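Local atomic coordinates of probable outer membrane protein (Pseudomonas aeruginosa, PDB entry 3DWO), a protein that probably carries long-chain fatty acids and other hydrophobic compounds across the outer membrane, as a beta-barrel channel of the FadL family. Residues A[34-39]-A[158-162]; A[225-231]-A[289-295]. All blocks are in the same frame, centred on the assembly; numbering follows the deposited sequence.

Interaction 1 of 2, residues A[34-39]-A[158-162]; sequences PAAMAF and FSLGA. With C8E ((hydroxyethyloxy)tri(ethyloxy)octane), chain H.
Ala-35 rests its methyl on the backbone of strand 158-162, with CB 3.5 Å from Leu-160 C and 3.6 Å from Gly-161 N. Residues 34-38 keep helical phi/psi, and the turns are tied by Ala-38 N to Ala-35 O (3.0 Å) and Phe-39 N to Ala-36 O (3.2 Å). The strand is extended; Ser-159 has its CA-to-CB bond toward the turn, Phe-158, Leu-160 and Ala-162 have theirs away. The register sets Ala-35 opposite Gly-161, their CA atoms 3.9 Å apart; a CB on Gly-161 would run into Ala-35 N and Pro-34 C. Pro-34 continues the contact, its CG 3.5 Å from Gly-161 C. Ser-159, in the p rotamer, donates from OG to Ala-35 O at 2.9 Å, so that carbonyl serves both the helical turn and the strand. Ala-38 CB rests 3.6 Å from Ser-159 CB, and Phe-39, at chi1 m, brings CE2 to 3.3 Å from Ser-159 OG. On the strand's other face Ala-162 CB lies 3.9 Å from C4 of a bound C8E detergent. The close backbones are consistent with the N-terminal plug seen in FadL-type barrels, which lies against the inner wall. Pro-34, Met-37 and Ala-38 also touch strand 138-153, while Ala-35 and Ala-36 meet Val-219 of strand 201-220, so the turn spans three adjacent wall strands.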
ATOM      1  N   PRO A  34      15.795  -4.994  13.642  1.00 33.07           N
ATOM      2  CA  PRO A  34      16.844  -4.296  14.388  1.00 32.03           C
ATOM      3  C   PRO A  34      17.841  -5.211  15.105  1.00 32.67           C
ATOM      4  O   PRO A  34      18.999  -4.847  15.290  1.00 32.27           O
ATOM      5  CB  PRO A  34      16.050  -3.397  15.341  1.00 32.11           C
ATOM      6  CG  PRO A  34      14.767  -4.151  15.544  1.00 32.70           C
ATOM      7  CD  PRO A  34      14.459  -4.638  14.151  1.00 32.10           C
ATOM      8  N   ALA A  35      17.400  -6.400  15.498  1.00 32.29           N
ATOM      9  CA  ALA A  35      18.286  -7.332  16.190  1.00 33.18           C
ATOM     10  C   ALA A  35      19.517  -7.693  15.357  1.00 33.81           C
ATOM     11  O   ALA A  35      20.614  -7.827  15.897  1.00 34.11           O
ATOM     12  CB  ALA A  35      17.519  -8.599  16.569  1.00 32.10           C
ATOM     13  N   ALA A  36      19.338  -7.841  14.045  1.00 33.27           N
ATOM     14  CA  ALA A  36      20.435  -8.201  13.149  1.00 34.35           C
ATOM     15  C   ALA A  36      21.532  -7.144  13.135  1.00 35.91           C
ATOM     16  O   ALA A  36      22.649  -7.380  12.667  1.00 36.47           O
ATOM     17  CB  ALA A  36      19.903  -8.421  11.734  1.00 32.93           C
ATOM     18  N   MET A  37      21.202  -5.975  13.657  1.00 36.61           N
ATOM     19  CA  MET A  37      22.127  -4.855  13.719  1.00 37.59           C
ATOM     20  C   MET A  37      23.307  -5.188  14.647  1.00 38.51           C
ATOM     21  O   MET A  37      24.405  -4.644  14.507  1.00 38.34           O
ATOM     22  CB  MET A  37      21.357  -3.643  14.238  1.00 36.98           C
ATOM     23  CG  MET A  37      21.734  -2.322  13.632  1.00 38.00           C
ATOM     24  SD  MET A  37      20.400  -1.126  13.861  1.00 32.89           S
ATOM     25  CE  MET A  37      20.016  -1.321  15.596  1.00 33.27           C
ATOM     26  N   ALA A  38      23.068  -6.092  15.591  1.00 39.10           N
ATOM     27  CA  ALA A  38      24.085  -6.491  16.555  1.00 40.33           C
ATOM     28  C   ALA A  38      25.251  -7.243  15.915  1.00 41.16           C
ATOM     29  O   ALA A  38      26.259  -7.502  16.567  1.00 39.57           O
ATOM     30  CB  ALA A  38      23.449  -7.346  17.646  1.00 39.15           C
ATOM     31  N   PHE A  39      25.118  -7.584  14.640  1.00 42.33           N
ATOM     32  CA  PHE A  39      26.167  -8.313  13.949  1.00 43.31           C
ATOM     33  C   PHE A  39      26.805  -7.513  12.827  1.00 44.39           C
ATOM     34  O   PHE A  39      27.561  -8.051  12.021  1.00 44.60           O
ATOM     35  CB  PHE A  39      25.604  -9.637  13.437  1.00 42.98           C
ATOM     36  CG  PHE A  39      25.164 -10.550  14.539  1.00 44.10           C
ATOM     37  CD1 PHE A  39      26.102 -11.237  15.307  1.00 45.15           C
ATOM     38  CD2 PHE A  39      23.818 -10.671  14.864  1.00 44.29           C
ATOM     39  CE1 PHE A  39      25.703 -12.030  16.388  1.00 45.32           C
ATOM     40  CE2 PHE A  39      23.408 -11.458  15.940  1.00 44.37           C
ATOM     41  CZ  PHE A  39      24.354 -12.138  16.705  1.00 45.08           C
ATOM     42  N   PHE A 158      22.975 -14.912  19.594  1.00 46.37           N
ATOM     43  CA  PHE A 158      21.636 -14.384  19.803  1.00 45.19           C
ATOM     44  C   PHE A 158      21.626 -12.906  20.177  1.00 43.69           C
ATOM     45  O   PHE A 158      22.484 -12.430  20.918  1.00 42.69           O
ATOM     46  CB  PHE A 158      20.942 -15.186  20.902  1.00 45.63           C
ATOM     47  CG  PHE A 158      19.491 -14.861  21.060  1.00 46.61           C
ATOM     48  CD1 PHE A 158      18.563 -15.298  20.122  1.00 47.64           C
ATOM     49  CD2 PHE A 158      19.047 -14.120  22.147  1.00 47.18           C
ATOM     50  CE1 PHE A 158      17.210 -15.001  20.265  1.00 47.86           C
ATOM     51  CE2 PHE A 158      17.696 -13.817  22.298  1.00 48.02           C
ATOM     52  CZ  PHE A 158      16.776 -14.258  21.357  1.00 47.70           C
ATOM     53  N   SER A 159      20.639 -12.187  19.659  1.00 41.86           N
ATOM     54  CA  SER A 159      20.499 -10.767  19.938  1.00 40.04           C
ATOM     55  C   SER A 159      19.039 -10.360  19.831  1.00 39.70           C
ATOM     56  O   SER A 159      18.223 -11.076  19.250  1.00 39.64           O
ATOM     57  CB  SER A 159      21.332  -9.938  18.957  1.00 39.51           C
ATOM     58  OG  SER A 159      20.863 -10.082  17.628  1.00 39.13           O
ATOM     59  N   LEU A 160      18.723  -9.203  20.396  1.00 38.85           N
ATOM     60  CA  LEU A 160      17.370  -8.678  20.372  1.00 37.49           C
ATOM     61  C   LEU A 160      17.414  -7.266  19.812  1.00 37.10           C
ATOM     62  O   LEU A 160      18.477  -6.642  19.765  1.00 36.43           O
ATOM     63  CB  LEU A 160      16.787  -8.671  21.786  1.00 37.97           C
ATOM     64  CG  LEU A 160      16.803 -10.033  22.492  1.00 36.73           C
ATOM     65  CD1 LEU A 160      16.307  -9.881  23.916  1.00 35.93           C
ATOM     66  CD2 LEU A 160      15.938 -11.014  21.726  1.00 35.92           C
ATOM     67  N   GLY A 161      16.262  -6.766  19.382  1.00 36.10           N
ATOM     68  CA  GLY A 161      16.208  -5.426  18.828  1.00 34.59           C
ATOM     69  C   GLY A 161      14.848  -4.801  19.033  1.00 34.33           C
ATOM     70  O   GLY A 161      13.845  -5.503  19.119  1.00 33.91           O
ATOM     71  N   ALA A 162      14.812  -3.478  19.118  1.00 33.03           N
ATOM     72  CA  ALA A 162      13.559  -2.768  19.312  1.00 32.95           C
ATOM     73  C   ALA A 162      13.672  -1.385  18.695  1.00 33.14           C
ATOM     74  O   ALA A 162      14.757  -0.803  18.654  1.00 34.41           O
ATOM     75  CB  ALA A 162      13.245  -2.656  20.799  1.00 31.91           C
TER
HETATM   76  C2  C8E H 458      10.146   0.592  22.851  1.00 63.96           C
HETATM   77  C3  C8E H 458      10.934   0.674  21.624  1.00 63.93           C
HETATM   78  C4  C8E H 458      12.309   0.911  22.018  1.00 64.22           C
HETATM   79  C5  C8E H 458      12.934   1.832  21.044  1.00 63.43           C
HETATM   80  C6  C8E H 458      14.121   2.428  21.626  1.00 63.05           C
HETATM   81  C7  C8E H 458      14.882   2.687  20.417  1.00 63.06           C
HETATM   82  C8  C8E H 458      15.254   4.113  20.389  1.00 63.03           C
HETATM   83  O9  C8E H 458      15.289   4.947  19.250  1.00 64.76           O

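Interaction 2 of 2, residues A[225-231]-A[289-295]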
ATOM      1  N   ARG A 225      26.922 -20.524   9.904  1.00 63.05           N
ATOM      2  CA  ARG A 225      26.529 -20.677   8.507  1.00 62.05           C
ATOM      3  C   ARG A 225      25.067 -20.286   8.344  1.00 59.43           C
ATOM      4  O   ARG A 225      24.644 -19.822   7.285  1.00 59.11           O
ATOM      5  CB  ARG A 225      26.697 -22.132   8.056  1.00 63.22           C
ATOM      6  CG  ARG A 225      28.082 -22.495   7.575  1.00 65.74           C
ATOM      7  CD  ARG A 225      28.486 -21.605   6.420  1.00 68.67           C
ATOM      8  NE  ARG A 225      29.570 -22.180   5.631  1.00 70.83           N
ATOM      9  CZ  ARG A 225      29.463 -23.298   4.919  1.00 70.98           C
ATOM     10  NH1 ARG A 225      28.317 -23.968   4.898  1.00 71.05           N
ATOM     11  NH2 ARG A 225      30.502 -23.742   4.224  1.00 71.96           N
ATOM     12  N   ASP A 226      24.299 -20.485   9.407  1.00 56.34           N
ATOM     13  CA  ASP A 226      22.882 -20.179   9.386  1.00 53.29           C
ATOM     14  C   ASP A 226      22.525 -19.013  10.290  1.00 50.97           C
ATOM     15  O   ASP A 226      22.982 -18.927  11.430  1.00 50.43           O
ATOM     16  CB  ASP A 226      22.081 -21.409   9.809  1.00 53.31           C
ATOM     17  CG  ASP A 226      22.381 -22.617   8.953  1.00 54.12           C
ATOM     18  OD1 ASP A 226      22.118 -22.560   7.734  1.00 54.04           O
ATOM     19  OD2 ASP A 226      22.881 -23.624   9.499  1.00 55.05           O
ATOM     20  N   THR A 227      21.704 -18.115   9.764  1.00 47.16           N
ATOM     21  CA  THR A 227      21.250 -16.959  10.512  1.00 44.11           C
ATOM     22  C   THR A 227      19.734 -16.963  10.419  1.00 43.13           C
ATOM     23  O   THR A 227      19.170 -16.852   9.332  1.00 42.63           O
ATOM     24  CB  THR A 227      21.791 -15.649   9.916  1.00 43.64           C
ATOM     25  OG1 THR A 227      23.222 -15.685   9.896  1.00 43.76           O
ATOM     26  CG2 THR A 227      21.343 -14.463  10.753  1.00 44.59           C
ATOM     27  N   LEU A 228      19.079 -17.127  11.562  1.00 41.32           N
ATOM     28  CA  LEU A 228      17.628 -17.144  11.612  1.00 39.63           C
ATOM     29  C   LEU A 228      17.158 -15.850  12.245  1.00 39.89           C
ATOM     30  O   LEU A 228      17.824 -15.300  13.121  1.00 39.35           O
ATOM     31  CB  LEU A 228      17.134 -18.328  12.438  1.00 39.58           C
ATOM     32  CG  LEU A 228      17.369 -19.729  11.867  1.00 40.40           C
ATOM     33  CD1 LEU A 228      16.867 -20.769  12.856  1.00 39.72           C
ATOM     34  CD2 LEU A 228      16.639 -19.876  10.544  1.00 40.28           C
ATOM     35  N   GLY A 229      16.007 -15.362  11.800  1.00 39.15           N
ATOM     36  CA  GLY A 229      15.496 -14.127  12.351  1.00 37.20           C
ATOM     37  C   GLY A 229      13.988 -14.059  12.431  1.00 37.06           C
ATOM     38  O   GLY A 229      13.269 -14.564  11.566  1.00 36.50           O
ATOM     39  N   PHE A 230      13.510 -13.445  13.505  1.00 36.05           N
ATOM     40  CA  PHE A 230      12.090 -13.259  13.702  1.00 35.21           C
ATOM     41  C   PHE A 230      11.885 -11.777  13.959  1.00 35.29           C
ATOM     42  O   PHE A 230      12.528 -11.194  14.837  1.00 34.58           O
ATOM     43  CB  PHE A 230      11.581 -14.049  14.903  1.00 36.06           C
ATOM     44  CG  PHE A 230      10.109 -13.901  15.122  1.00 37.79           C
ATOM     45  CD1 PHE A 230       9.206 -14.544  14.285  1.00 38.60           C
ATOM     46  CD2 PHE A 230       9.624 -13.065  16.121  1.00 39.44           C
ATOM     47  CE1 PHE A 230       7.835 -14.357  14.437  1.00 40.10           C
ATOM     48  CE2 PHE A 230       8.255 -12.868  16.282  1.00 40.05           C
ATOM     49  CZ  PHE A 230       7.359 -13.515  15.439  1.00 40.27           C
ATOM     50  N   ALA A 231      10.996 -11.167  13.188  1.00 34.00           N
ATOM     51  CA  ALA A 231      10.727  -9.748  13.341  1.00 32.98           C
ATOM     52  C   ALA A 231       9.235  -9.507  13.458  1.00 32.41           C
ATOM     53  O   ALA A 231       8.431 -10.144  12.775  1.00 31.84           O
ATOM     54  CB  ALA A 231      11.293  -8.975  12.150  1.00 32.67           C
ATOM     55  N   SER A 289       7.733 -11.567  10.294  1.00 32.91           N
ATOM     56  CA  SER A 289       8.485 -12.259   9.258  1.00 35.64           C
ATOM     57  C   SER A 289       9.566 -13.156   9.840  1.00 35.96           C
ATOM     58  O   SER A 289      10.227 -12.811  10.820  1.00 35.60           O
ATOM     59  CB  SER A 289       9.107 -11.246   8.289  1.00 36.12           C
ATOM     60  OG  SER A 289       9.815 -10.239   8.988  1.00 39.28           O
ATOM     61  N   LEU A 290       9.721 -14.324   9.229  1.00 37.12           N
ATOM     62  CA  LEU A 290      10.716 -15.293   9.649  1.00 38.92           C
ATOM     63  C   LEU A 290      11.752 -15.331   8.526  1.00 39.65           C
ATOM     64  O   LEU A 290      11.408 -15.601   7.380  1.00 40.30           O
ATOM     65  CB  LEU A 290      10.057 -16.667   9.822  1.00 40.32           C
ATOM     66  CG  LEU A 290      10.750 -17.740  10.670  1.00 43.45           C
ATOM     67  CD1 LEU A 290      12.110 -18.089  10.073  1.00 44.86           C
ATOM     68  CD2 LEU A 290      10.905 -17.236  12.098  1.00 43.33           C
ATOM     69  N   ASP A 291      13.011 -15.042   8.849  1.00 40.85           N
ATOM     70  CA  ASP A 291      14.069 -15.046   7.842  1.00 41.07           C
ATOM     71  C   ASP A 291      15.186 -16.047   8.133  1.00 41.39           C
ATOM     72  O   ASP A 291      15.557 -16.276   9.288  1.00 39.59           O
ATOM     73  CB  ASP A 291      14.669 -13.648   7.703  1.00 43.14           C
ATOM     74  CG  ASP A 291      13.629 -12.599   7.374  1.00 45.86           C
ATOM     75  OD1 ASP A 291      12.952 -12.735   6.332  1.00 47.82           O
ATOM     76  OD2 ASP A 291      13.488 -11.637   8.157  1.00 47.63           O
ATOM     77  N   TRP A 292      15.723 -16.627   7.067  1.00 41.78           N
ATOM     78  CA  TRP A 292      16.793 -17.605   7.169  1.00 42.24           C
ATOM     79  C   TRP A 292      17.808 -17.415   6.052  1.00 41.63           C
ATOM     80  O   TRP A 292      17.464 -17.423   4.872  1.00 41.59           O
ATOM     81  CB  TRP A 292      16.216 -19.023   7.111  1.00 43.95           C
ATOM     82  CG  TRP A 292      17.252 -20.112   7.124  1.00 47.53           C
ATOM     83  CD1 TRP A 292      18.382 -20.163   7.892  1.00 48.60           C
ATOM     84  CD2 TRP A 292      17.231 -21.327   6.364  1.00 49.12           C
ATOM     85  NE1 TRP A 292      19.064 -21.336   7.659  1.00 48.42           N
ATOM     86  CE2 TRP A 292      18.381 -22.068   6.725  1.00 49.47           C
ATOM     87  CE3 TRP A 292      16.353 -21.863   5.411  1.00 49.70           C
ATOM     88  CZ2 TRP A 292      18.676 -23.320   6.168  1.00 50.32           C
ATOM     89  CZ3 TRP A 292      16.646 -23.109   4.855  1.00 50.93           C
ATOM     90  CH2 TRP A 292      17.801 -23.821   5.237  1.00 50.78           C
ATOM     91  N   VAL A 293      19.065 -17.233   6.433  1.00 41.52           N
ATOM     92  CA  VAL A 293      20.130 -17.056   5.463  1.00 42.76           C
ATOM     93  C   VAL A 293      21.206 -18.109   5.693  1.00 45.25           C
ATOM     94  O   VAL A 293      21.780 -18.209   6.779  1.00 44.93           O
ATOM     95  CB  VAL A 293      20.754 -15.647   5.567  1.00 41.71           C
ATOM     96  CG1 VAL A 293      21.966 -15.539   4.659  1.00 39.63           C
ATOM     97  CG2 VAL A 293      19.720 -14.600   5.173  1.00 41.58           C
ATOM     98  N   HIS A 294      21.459 -18.911   4.666  1.00 47.53           N
ATOM     99  CA  HIS A 294      22.470 -19.952   4.749  1.00 50.32           C
ATOM    100  C   HIS A 294      23.598 -19.678   3.766  1.00 50.92           C
ATOM    101  O   HIS A 294      23.365 -19.477   2.575  1.00 49.90           O
ATOM    102  CB  HIS A 294      21.861 -21.323   4.450  1.00 51.55           C
ATOM    103  CG  HIS A 294      22.869 -22.429   4.411  1.00 53.66           C
ATOM    104  ND1 HIS A 294      23.863 -22.495   3.460  1.00 55.11           N
ATOM    105  CD2 HIS A 294      23.057 -23.495   5.225  1.00 54.49           C
ATOM    106  CE1 HIS A 294      24.622 -23.552   3.689  1.00 55.07           C
ATOM    107  NE2 HIS A 294      24.154 -24.175   4.755  1.00 55.32           N
ATOM    108  N   GLN A 295      24.822 -19.670   4.276  1.00 52.21           N
ATOM    109  CA  GLN A 295      25.987 -19.437   3.444  1.00 54.45           C
ATOM    110  C   GLN A 295      26.559 -20.795   3.047  1.00 54.65           C
ATOM    111  O   GLN A 295      27.087 -21.523   3.889  1.00 54.98           O
ATOM    112  CB  GLN A 295      27.010 -18.616   4.223  1.00 56.36           C
ATOM    113  CG  GLN A 295      26.418 -17.328   4.775  1.00 60.72           C
ATOM    114  CD  GLN A 295      27.314 -16.645   5.789  1.00 63.47           C
ATOM    115  OE1 GLN A 295      27.660 -17.226   6.821  1.00 64.00           O
ATOM    116  NE2 GLN A 295      27.689 -15.402   5.504  1.00 64.72           N
TER
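These two segments are neighbouring antiparallel strands of the FadL-type barrel wall, 4.6 Å apart at their axes with N-to-C directions 169° from one another. The most covered residues lie at the two ends of the pairing. Arg-225, just before its strand starts, has the largest buried area and lies beside Gln-295. At the opposite end Ser-289 pairs with Ala-231 through two backbone bonds, Ala-231 N to Ser-289 O (3.0 Å) and Ser-289 N to Ala-231 O (2.9 Å), while Ser-289 OG stands 3.7 Å from Ala-231 CB. Between them, Thr-227 with Val-293 and Gly-229 with Asp-291 are likewise hydrogen-bonded pairs. Side chains alternate: Leu-228, Phe-230, Leu-290 and Trp-292 lie on the outer surface, as suits a barrel wall facing lipid, with Phe-230 near a bound detergent. Thr-227, Ala-231, Ser-289, Asp-291 and Val-293 are buried inside, where Leu-22 packs on Asp-291 and Val-293; Asp-291 OD1 is hydrogen-bonded to Ser-305 OG of the next strand. The Arg-225 end is closed by Gln-295 N donating to Arg-225 O at 3.0 Å, with an N-H...O angle of 162°.

Interaction 1 sets a helical turn of the plug against the wall, whereas interaction 2 is part of the wall itself. Their centres are 12 Å apart and their nearest atoms about 6 Å, so they do not touch; strand 201-220 runs between strands 158-177 and 226-248 and bonds to both, Val-219 pairing with Ser-159 and Ala-218 with Phe-230. The plug also bridges them from inside: Leu-22 touches Ala-36 as well as Asp-291 and Val-293, and Asn-33, next to Pro-34, touches Ala-231. Outside, separate C8E molecules lie against the two, one about 4 Å from the side chain of Phe-230, the other beside Ala-162.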